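Local coordinates for ribonucleotide monophosphatase NagD (Escherichia coli, PDB 2C4N) that hydrolyses ribonucleoside 5'-monophosphates such as UMP to nucleoside and phosphate, as a metal-dependent phosphatase of the haloalkanoic acid dehalogenase superfamily, at the interface of chains A and B. Sequence-based numbering; all coordinates share one arbitrary frame. Chains: chain A/B, Protein NAGD.

The interface of chains A and B. Residues chain A 147-148, 152, 158; chain B 166.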
loop_
_atom_site.group_PDB
_atom_site.type_symbol
_atom_site.label_atom_id
_atom_site.label_comp_id
_atom_site.label_asym_id
_atom_site.label_seq_id
_atom_site.Cartn_x
_atom_site.Cartn_y
_atom_site.Cartn_z
ATOM N N THR A 147 1.672 14.770 5.547
ATOM C CA THR A 147 3.065 14.320 5.564
ATOM C C THR A 147 4.077 15.444 5.753
ATOM O O THR A 147 5.175 15.217 6.257
ATOM C CB THR A 147 3.416 13.548 4.269
ATOM O OG1 THR A 147 3.333 14.429 3.142
ATOM C CG2 THR A 147 2.454 12.393 4.072
ATOM N N HIS A 148 3.709 16.657 5.358
ATOM C CA HIS A 148 4.616 17.786 5.508
ATOM C C HIS A 148 3.868 19.109 5.621
ATOM O O HIS A 148 2.713 19.206 5.210
ATOM C CB HIS A 148 5.589 17.829 4.326
ATOM C CG HIS A 148 4.920 17.916 2.992
ATOM N ND1 HIS A 148 4.313 19.067 2.535
ATOM C CD2 HIS A 148 4.768 16.996 2.010
ATOM C CE1 HIS A 148 3.820 18.852 1.328
ATOM N NE2 HIS A 148 4.082 17.603 0.987
ATOM N N PHE A 152 8.947 21.124 2.262
ATOM C CA PHE A 152 9.049 19.703 2.548
ATOM C C PHE A 152 9.345 19.446 4.015
ATOM O O PHE A 152 9.975 18.450 4.380
ATOM C CB PHE A 152 10.101 19.059 1.648
ATOM C CG PHE A 152 9.717 19.058 0.196
ATOM C CD1 PHE A 152 10.278 19.973 -0.689
ATOM C CD2 PHE A 152 8.759 18.164 -0.280
ATOM C CE1 PHE A 152 9.891 19.998 -2.032
ATOM C CE2 PHE A 152 8.362 18.179 -1.616
ATOM C CZ PHE A 152 8.931 19.103 -2.497
ATOM N N ALA A 158 4.592 12.242 8.512
ATOM C CA ALA A 158 5.958 11.797 8.251
ATOM C C ALA A 158 6.610 11.222 9.509
ATOM O O ALA A 158 7.407 10.284 9.436
ATOM C CB ALA A 158 6.789 12.959 7.709
ATOM N N ILE B 166 7.144 12.040 2.561
ATOM C CA ILE B 166 7.214 13.448 2.186
ATOM C C ILE B 166 7.499 13.661 0.702
ATOM O O ILE B 166 6.839 14.470 0.049
ATOM C CB ILE B 166 8.309 14.183 3.000
ATOM C CG1 ILE B 166 7.979 14.113 4.493
ATOM C CG2 ILE B 166 8.421 15.645 2.546
ATOM C CD1 ILE B 166 9.089 14.616 5.399
#
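B:Ile166 enters the contact with CG1 beside its own backbone N (chi1 -61°) and CD1 extended beyond it, turning the CG1–CD1 arm towards A:Thr147 and A:Ala158, while the CG2 methyl, anti to the backbone N, branches off towards A:His148 and A:Phe152. NagD is a HAD-superfamily phosphatase, and the contact brings helix 156-167 of one chain against the same helix and the preceding loop of its two-fold mate. B:Ile166 stands near the C-terminal end of its helix and supplies most of the surface hidden here, 61 Å².

On the long arm, CG1 makes an apolar van der Waals contact of 3.6 Å with CB of A:Ala158, near the start of the A helix, and CD1 follows it along the same methyl. The backbone carbonyl O of A:Thr147 merely packs against CG1, at 3.5 Å.

CG2 meets the A:Phe152 ring at CD2, 3.8 Å away, an apolar contact with the two side chains crossing at an angle; the backbone O of A:Phe152 packs against the same methyl. The A:His148 imidazole comes in obliquely from another side, its CD2 in van der Waals contact with CG2 at 3.9 Å. That imidazole carbon also lies 3.8 Å from the backbone O of B:Ile166, a loose contact.

NagD is a monomer, so this two-fold contact may be a product of crystal packing. A:Thr147 and A:His148 directly follow A:Asp146, which probably confers substrate specificity, and the contact centre lies about 14 Å from A:Asp11.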